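Local coordinates for protein PA0821 (PDB 7DRG) that probably acts as the immunity protein (antitoxin) of a type VI secretion system, protecting its own cell against a putative VRR-NUC nuclease effector, at residues 275-280 and 288-293; 279-284 and 342-347; 310-313 and 317-320. One frame throughout, in Å; residues are numbered along the deposited sequence.

Contact 1 (275-280 and 288-293); sequences YPYIAG and APYVLL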
loop_
_atom_site.group_PDB
_atom_site.type_symbol
_atom_site.label_atom_id
_atom_site.label_comp_id
_atom_site.label_asym_id
_atom_site.label_seq_id
_atom_site.Cartn_x
_atom_site.Cartn_y
_atom_site.Cartn_z
ATOM N N TYR B 275 2.142 -13.127 -21.304
ATOM C CA TYR B 275 1.008 -12.278 -20.968
ATOM C C TYR B 275 1.524 -11.144 -20.099
ATOM O O TYR B 275 2.640 -11.226 -19.575
ATOM C CB TYR B 275 -0.089 -13.071 -20.233
ATOM C CG TYR B 275 0.418 -14.075 -19.220
ATOM C CD1 TYR B 275 1.041 -13.667 -18.047
ATOM C CD2 TYR B 275 0.250 -15.435 -19.434
ATOM C CE1 TYR B 275 1.500 -14.593 -17.120
ATOM C CE2 TYR B 275 0.698 -16.362 -18.520
ATOM C CZ TYR B 275 1.322 -15.938 -17.367
ATOM O OH TYR B 275 1.765 -16.876 -16.464
ATOM N N PRO B 276 0.756 -10.068 -19.935
ATOM C CA PRO B 276 1.203 -9.004 -19.029
ATOM C C PRO B 276 1.235 -9.481 -17.585
ATOM O O PRO B 276 0.431 -10.318 -17.167
ATOM C CB PRO B 276 0.165 -7.892 -19.234
ATOM C CG PRO B 276 -1.049 -8.584 -19.764
ATOM C CD PRO B 276 -0.502 -9.714 -20.617
ATOM N N TYR B 277 2.181 -8.926 -16.820
ATOM C CA TYR B 277 2.443 -9.335 -15.441
ATOM C C TYR B 277 2.140 -8.196 -14.481
ATOM O O TYR B 277 2.674 -7.090 -14.637
ATOM C CB TYR B 277 3.904 -9.756 -15.246
ATOM C CG TYR B 277 4.263 -11.129 -15.765
ATOM C CD1 TYR B 277 4.436 -11.358 -17.123
ATOM C CD2 TYR B 277 4.474 -12.190 -14.889
ATOM C CE1 TYR B 277 4.776 -12.616 -17.596
ATOM C CE2 TYR B 277 4.819 -13.445 -15.353
ATOM C CZ TYR B 277 4.966 -13.653 -16.711
ATOM O OH TYR B 277 5.310 -14.903 -17.192
ATOM N N ILE B 278 1.299 -8.479 -13.483
ATOM C CA ILE B 278 1.054 -7.548 -12.385
ATOM C C ILE B 278 2.225 -7.543 -11.414
ATOM O O ILE B 278 2.705 -6.485 -10.987
ATOM C CB ILE B 278 -0.256 -7.919 -11.663
ATOM C CG1 ILE B 278 -1.470 -7.656 -12.550
ATOM C CG2 ILE B 278 -0.374 -7.174 -10.339
ATOM C CD1 ILE B 278 -2.763 -8.234 -11.996
ATOM N N ALA B 279 2.702 -8.729 -11.053
ATOM C CA ALA B 279 3.745 -8.889 -10.048
ATOM C C ALA B 279 4.438 -10.224 -10.301
ATOM O O ALA B 279 4.242 -10.856 -11.345
ATOM C CB ALA B 279 3.163 -8.798 -8.631
ATOM N N GLY B 280 5.249 -10.654 -9.338
ATOM C CA GLY B 280 6.031 -11.865 -9.486
ATOM C C GLY B 280 5.479 -13.067 -8.746
ATOM O O GLY B 280 4.424 -13.598 -9.109
ATOM N N ALA B 288 9.639 -11.662 -13.501
ATOM C CA ALA B 288 10.914 -12.054 -14.098
ATOM C C ALA B 288 11.118 -11.527 -15.517
ATOM O O ALA B 288 12.226 -11.040 -15.809
ATOM C CB ALA B 288 11.063 -13.585 -14.065
ATOM N N PRO B 289 10.147 -11.589 -16.437
ATOM C CA PRO B 289 10.434 -11.058 -17.780
ATOM C C PRO B 289 10.697 -9.559 -17.765
ATOM O O PRO B 289 11.553 -9.076 -18.517
ATOM C CB PRO B 289 9.179 -11.430 -18.590
ATOM C CG PRO B 289 8.520 -12.524 -17.809
ATOM C CD PRO B 289 8.811 -12.211 -16.373
ATOM N N TYR B 290 10.011 -8.807 -16.903
ATOM C CA TYR B 290 10.248 -7.367 -16.850
ATOM C C TYR B 290 11.605 -7.054 -16.235
ATOM O O TYR B 290 12.262 -6.089 -16.636
ATOM C CB TYR B 290 9.159 -6.658 -16.049
ATOM C CG TYR B 290 7.732 -6.713 -16.574
ATOM C CD1 TYR B 290 7.330 -7.627 -17.545
ATOM C CD2 TYR B 290 6.775 -5.824 -16.076
ATOM C CE1 TYR B 290 6.011 -7.666 -17.995
ATOM C CE2 TYR B 290 5.469 -5.854 -16.517
ATOM C CZ TYR B 290 5.090 -6.772 -17.475
ATOM O OH TYR B 290 3.779 -6.788 -17.913
ATOM N N VAL B 291 12.026 -7.833 -15.230
ATOM C CA VAL B 291 13.338 -7.616 -14.622
ATOM C C VAL B 291 14.436 -7.758 -15.668
ATOM O O VAL B 291 15.372 -6.950 -15.738
ATOM C CB VAL B 291 13.553 -8.594 -13.453
ATOM C CG1 VAL B 291 15.038 -8.657 -13.058
ATOM C CG2 VAL B 291 12.692 -8.207 -12.280
ATOM N N LEU B 292 14.340 -8.797 -16.497
ATOM C CA LEU B 292 15.372 -9.026 -17.498
ATOM C C LEU B 292 15.371 -7.933 -18.564
ATOM O O LEU B 292 16.436 -7.458 -18.977
ATOM C CB LEU B 292 15.190 -10.409 -18.122
ATOM C CG LEU B 292 15.455 -11.584 -17.178
ATOM C CD1 LEU B 292 15.070 -12.887 -17.852
ATOM C CD2 LEU B 292 16.917 -11.614 -16.727
ATOM N N LEU B 293 14.189 -7.500 -19.010
ATOM C CA LEU B 293 14.154 -6.442 -20.010
ATOM C C LEU B 293 14.599 -5.109 -19.422
ATOM O O LEU B 293 15.327 -4.352 -20.075
ATOM C CB LEU B 293 12.753 -6.324 -20.605
ATOM C CG LEU B 293 12.638 -5.260 -21.697
ATOM C CD1 LEU B 293 13.568 -5.558 -22.870
ATOM C CD2 LEU B 293 11.217 -5.177 -22.174
HETATM O O HOH W 1 1.949 -5.187 -16.671
#

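Contact 2 (279-284 and 342-347); sequences AGDAED and CDKLLS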
loop_
_atom_site.group_PDB
_atom_site.type_symbol
_atom_site.label_atom_id
_atom_site.label_comp_id
_atom_site.label_asym_id
_atom_site.label_seq_id
_atom_site.Cartn_x
_atom_site.Cartn_y
_atom_site.Cartn_z
ATOM N N ALA B 279 2.702 -8.729 -11.053
ATOM C CA ALA B 279 3.745 -8.889 -10.048
ATOM C C ALA B 279 4.438 -10.224 -10.301
ATOM O O ALA B 279 4.242 -10.856 -11.345
ATOM C CB ALA B 279 3.163 -8.798 -8.631
ATOM N N GLY B 280 5.249 -10.654 -9.338
ATOM C CA GLY B 280 6.031 -11.865 -9.486
ATOM C C GLY B 280 5.479 -13.067 -8.746
ATOM O O GLY B 280 4.424 -13.598 -9.109
ATOM N N ASP B 281 6.185 -13.515 -7.713
ATOM C CA ASP B 281 5.800 -14.714 -6.983
ATOM C C ASP B 281 5.905 -14.426 -5.490
ATOM O O ASP B 281 6.121 -13.287 -5.067
ATOM C CB ASP B 281 6.660 -15.911 -7.422
ATOM C CG ASP B 281 8.156 -15.642 -7.309
ATOM O OD1 ASP B 281 8.566 -14.789 -6.493
ATOM O OD2 ASP B 281 8.930 -16.292 -8.047
ATOM N N ALA B 282 5.765 -15.481 -4.683
ATOM C CA ALA B 282 5.850 -15.321 -3.236
ATOM C C ALA B 282 7.221 -14.814 -2.807
ATOM O O ALA B 282 7.332 -14.086 -1.813
ATOM C CB ALA B 282 5.533 -16.645 -2.544
ATOM N N GLU B 283 8.270 -15.164 -3.554
ATOM C CA GLU B 283 9.622 -14.779 -3.169
ATOM C C GLU B 283 9.930 -13.335 -3.544
ATOM O O GLU B 283 10.542 -12.604 -2.755
ATOM C CB GLU B 283 10.632 -15.727 -3.815
ATOM C CG GLU B 283 10.417 -17.183 -3.442
ATOM C CD GLU B 283 10.482 -18.107 -4.641
ATOM O OE1 GLU B 283 11.012 -17.682 -5.690
ATOM O OE2 GLU B 283 9.999 -19.255 -4.535
ATOM N N ASP B 284 9.511 -12.903 -4.732
ATOM C CA ASP B 284 9.850 -11.576 -5.227
ATOM C C ASP B 284 8.677 -11.037 -6.033
ATOM O O ASP B 284 8.171 -11.723 -6.925
ATOM C CB ASP B 284 11.119 -11.630 -6.085
ATOM C CG ASP B 284 11.785 -10.280 -6.225
ATOM O OD1 ASP B 284 11.125 -9.329 -6.695
ATOM O OD2 ASP B 284 12.970 -10.167 -5.851
ATOM N N CYS B 342 17.286 -15.501 -14.955
ATOM C CA CYS B 342 17.171 -16.334 -16.150
ATOM C C CYS B 342 16.637 -17.719 -15.810
ATOM O O CYS B 342 15.843 -18.290 -16.569
ATOM C CB CYS B 342 18.528 -16.466 -16.844
ATOM S SG CYS B 342 19.296 -14.905 -17.332
ATOM N N ASP B 343 17.095 -18.292 -14.693
ATOM C CA ASP B 343 16.614 -19.610 -14.287
ATOM C C ASP B 343 15.149 -19.555 -13.877
ATOM O O ASP B 343 14.376 -20.469 -14.189
ATOM C CB ASP B 343 17.458 -20.157 -13.134
ATOM C CG ASP B 343 18.849 -20.599 -13.568
ATOM O OD1 ASP B 343 19.029 -20.990 -14.739
ATOM O OD2 ASP B 343 19.764 -20.570 -12.715
ATOM N N LYS B 344 14.751 -18.490 -13.178
ATOM C CA LYS B 344 13.361 -18.359 -12.759
ATOM C C LYS B 344 12.440 -18.228 -13.968
ATOM O O LYS B 344 11.345 -18.804 -13.991
ATOM C CB LYS B 344 13.210 -17.158 -11.823
ATOM C CG LYS B 344 11.920 -17.167 -11.028
ATOM C CD LYS B 344 12.118 -16.695 -9.591
ATOM C CE LYS B 344 12.369 -15.202 -9.514
ATOM N NZ LYS B 344 11.716 -14.606 -8.314
ATOM N N LEU B 345 12.879 -17.480 -14.984
ATOM C CA LEU B 345 12.131 -17.370 -16.231
ATOM C C LEU B 345 11.818 -18.744 -16.816
ATOM O O LEU B 345 10.659 -19.065 -17.098
ATOM C CB LEU B 345 12.932 -16.529 -17.231
ATOM C CG LEU B 345 12.313 -16.170 -18.584
ATOM C CD1 LEU B 345 11.336 -15.014 -18.438
ATOM C CD2 LEU B 345 13.389 -15.836 -19.611
ATOM N N LEU B 346 12.842 -19.577 -16.994
ATOM C CA LEU B 346 12.644 -20.831 -17.714
ATOM C C LEU B 346 11.868 -21.857 -16.895
ATOM O O LEU B 346 11.146 -22.680 -17.469
ATOM C CB LEU B 346 13.993 -21.414 -18.138
ATOM C CG LEU B 346 14.882 -20.498 -18.976
ATOM C CD1 LEU B 346 16.053 -21.281 -19.534
ATOM C CD2 LEU B 346 14.086 -19.849 -20.100
ATOM N N SER B 347 11.997 -21.835 -15.572
ATOM C CA SER B 347 11.363 -22.871 -14.767
ATOM C C SER B 347 9.924 -22.546 -14.395
ATOM O O SER B 347 9.109 -23.464 -14.252
ATOM C CB SER B 347 12.172 -23.122 -13.489
ATOM O OG SER B 347 12.162 -21.991 -12.638
HETATM O O HOH W 2 9.515 -12.835 -9.229
#

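Contact 3 (310-313 and 317-320); sequences GGSH and LRLV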
loop_
_atom_site.group_PDB
_atom_site.type_symbol
_atom_site.label_atom_id
_atom_site.label_comp_id
_atom_site.label_asym_id
_atom_site.label_seq_id
_atom_site.Cartn_x
_atom_site.Cartn_y
_atom_site.Cartn_z
ATOM N N GLY B 310 -0.116 14.707 -8.578
ATOM C CA GLY B 310 -0.224 16.013 -7.958
ATOM C C GLY B 310 0.204 15.982 -6.499
ATOM O O GLY B 310 0.537 14.943 -5.928
ATOM N N GLY B 311 0.190 17.163 -5.884
ATOM C CA GLY B 311 0.589 17.270 -4.491
ATOM C C GLY B 311 -0.455 16.712 -3.539
ATOM O O GLY B 311 -1.647 16.656 -3.840
ATOM N N SER B 312 0.011 16.292 -2.364
ATOM C CA SER B 312 -0.877 15.758 -1.342
ATOM C C SER B 312 -1.610 16.886 -0.626
ATOM O O SER B 312 -1.014 17.903 -0.258
ATOM C CB SER B 312 -0.088 14.926 -0.334
ATOM O OG SER B 312 -0.949 14.366 0.641
ATOM N N HIS B 313 -2.914 16.696 -0.418
ATOM C CA HIS B 313 -3.747 17.728 0.192
ATOM C C HIS B 313 -3.865 17.568 1.703
ATOM O O HIS B 313 -3.683 18.536 2.450
ATOM C CB HIS B 313 -5.149 17.714 -0.426
ATOM C CG HIS B 313 -5.165 17.946 -1.903
ATOM N ND1 HIS B 313 -4.560 19.037 -2.489
ATOM C CD2 HIS B 313 -5.722 17.236 -2.911
ATOM C CE1 HIS B 313 -4.738 18.986 -3.797
ATOM N NE2 HIS B 313 -5.440 17.902 -4.080
ATOM N N LEU B 317 -1.482 9.559 -0.050
ATOM C CA LEU B 317 -0.300 9.087 -0.758
ATOM C C LEU B 317 -0.243 9.672 -2.167
ATOM O O LEU B 317 -1.248 9.685 -2.885
ATOM C CB LEU B 317 -0.328 7.562 -0.826
ATOM C CG LEU B 317 1.004 6.821 -0.845
ATOM C CD1 LEU B 317 1.678 6.943 0.510
ATOM C CD2 LEU B 317 0.792 5.362 -1.220
ATOM N N ARG B 318 0.931 10.171 -2.558
ATOM C CA ARG B 318 1.149 10.689 -3.908
ATOM C C ARG B 318 2.573 10.378 -4.337
ATOM O O ARG B 318 3.513 10.585 -3.566
ATOM C CB ARG B 318 0.946 12.205 -3.991
ATOM C CG ARG B 318 -0.373 12.726 -3.463
ATOM C CD ARG B 318 -1.440 12.725 -4.536
ATOM N NE ARG B 318 -2.661 13.352 -4.041
ATOM C CZ ARG B 318 -3.680 13.721 -4.806
ATOM N NH1 ARG B 318 -3.631 13.543 -6.120
ATOM N NH2 ARG B 318 -4.750 14.282 -4.255
ATOM N N LEU B 319 2.739 9.922 -5.578
ATOM C CA LEU B 319 4.077 9.656 -6.105
ATOM C C LEU B 319 4.649 10.955 -6.654
ATOM O O LEU B 319 4.500 11.282 -7.834
ATOM C CB LEU B 319 4.038 8.563 -7.163
ATOM C CG LEU B 319 3.764 7.158 -6.640
ATOM C CD1 LEU B 319 3.617 6.215 -7.833
ATOM C CD2 LEU B 319 4.872 6.698 -5.718
ATOM N N VAL B 320 5.321 11.703 -5.781
ATOM C CA VAL B 320 5.948 12.969 -6.123
ATOM C C VAL B 320 7.422 12.903 -5.743
ATOM O O VAL B 320 7.836 12.117 -4.887
ATOM C CB VAL B 320 5.269 14.162 -5.418
ATOM C CG1 VAL B 320 3.789 14.228 -5.773
ATOM C CG2 VAL B 320 5.460 14.058 -3.905
#

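Contact 1 (275-280 and 288-293)
The phenol of Y290, on the first turn of its helix, reaches across to the backbone of Y277 and is gripped there by polar bonds. The N-H of Y277 donates to Y290 OH at 2.9 Å, practically straight at 179°. Y290 OH donates to a water 2.7 Å away, which in turn donates to Y277 O at 2.9 Å. Both backbone polar groups of Y277 are therefore answered by one phenol, directly at N and through water at O. A tyrosine suits this place because its hydroxyl can accept and donate at once.

Y277 and Y290 form an offset edge-to-face pair, the edge of Y277 turned toward the face of Y290, with centroids 6.0 Å apart and planes at 71°. Y277 CB lies over the Y290 face, 3.9 Å from Y290 CZ. With CG of Y277 anti to its carbonyl carbon (chi1 -77°), the ring swings beside the helix start and meets P289.

There the contact is apolar: P289 CD sits over one face of the Y277 ring, 4.2 Å from its centroid, in a CH-pi contact, and P289 CG approaches Y277 CE1 at 3.8 Å. The opposite face takes Y275 CE1, near the rim. The compact, puckered ring of P289 presents its CD hydrogens to the aromatic face.

Y277 OH is hydrogen-bonded to E349, just past helix 338-348. P289 also packs on L345 and F259, and P276 on H182, so the loop and the start of helix 288-297 lie between helix 338-348 and strands 182-186 and 259-264.

Contact 2 (279-284 and 342-347)
K344 stretches toward the loop and lays the end of its chain against the carboxylate of D281. Its NZ forms a salt bridge to D281 OD2 at 3.3 Å, arriving on the syn side and 21° out of the carboxylate plane, while K344 CD passes 3.6 Å from the same OD2. CG starts anti to the backbone N (chi1 -163°), and bends further along the chain steer the ammonium in beside D284 CB. A lysine fits because its long, flexible chain can carry a charge across; the nearest CA atoms, of D281 and K344, are 10.2 Å apart.

NZ also donates to a water, 3.0 Å away, which donates on to D284 O at 2.9 Å. E283 OE1 lies 4.1 Å from K344 NZ, too far for a salt bridge. K344 makes a cation-pi contact with W341, and D284 pairs with R286.

D281 does double duty: its OD1 takes the N-H of D284 at 2.7 Å, nearly along the C-O axis, while D281 N donates to D284 O. The turn of 281-284 is thus pinned by an Asx motif, and one aspartate both shapes the surface loop and binds it to helix 338-348.

Contact 3 (310-313 and 317-320)
Part of the long connection between helices 288-297 and 321-328 doubles back on itself here, bringing the glycine-containing arm 310-313 against the arm 317-320 that carries R318. The second arm includes an inverse gamma turn centred on L319, with a weak V320 N to R318 O bond.

R318 CG is placed anti to the carbonyl carbon and the chain bends at chi2 (-88°), so its methylenes run alongside the backbone of 310-312. G310 O rests 3.3 Å from R318 CD, and V320 CG1 meets the same oxygen at 3.3 Å; buried by the contact, this oxygen has no hydrogen-bond partner in the model. S312 adds its backbone, with CA 3.7 Å from R318 CG. Arginine suits the place because its methylenes can pack on the backbone while its guanidinium reaches on to the acids beyond.

Farther out, G311 O stands 3.4 Å above one face of the guanidinium, toward the rim, and also above the centre of the H313 imidazole. Since it sits over the face rather than in line with an N-H, it makes no hydrogen bond to NE. The planes of H313 and R318 are turned 84° apart, and H313 CD2 is 3.4 Å from R318 NH2.

The polar ends look elsewhere: R318 NH1 makes salt bridges to E195 and D192, NH2 pairs with E316, H313 NE2 is bonded to D192, and S312 OG to the backbone O of E316. L317 and L319, turned away from the first arm, pack on W322 of the second subunit.

The implication is a buried cation whose charge is probably balanced by three surrounding acids, while across the two segments the contact is made by packing, without a hydrogen bond.

In the fold
Contacts 1 and 2 are neighbours, their centres 9 Å apart, and share A279 and G280: the loop leading to helix 288-297 is held first by that helix and then, on its outer side, by helix 338-348. The two helices also touch, P289 CG lying 3.8 Å from L345 CD1 and L292 CD1 3.8 Å from L345 CD2. Contact 3 stands apart, its centre about 27 Å from that of contact 1 and about 32 Å from that of contact 2, though in the sequence its residues fall between the two segments of contact 2. It is contact 3 whose leucines meet the second subunit; no other chain of the assembly touches the segments of contacts 1 and 2.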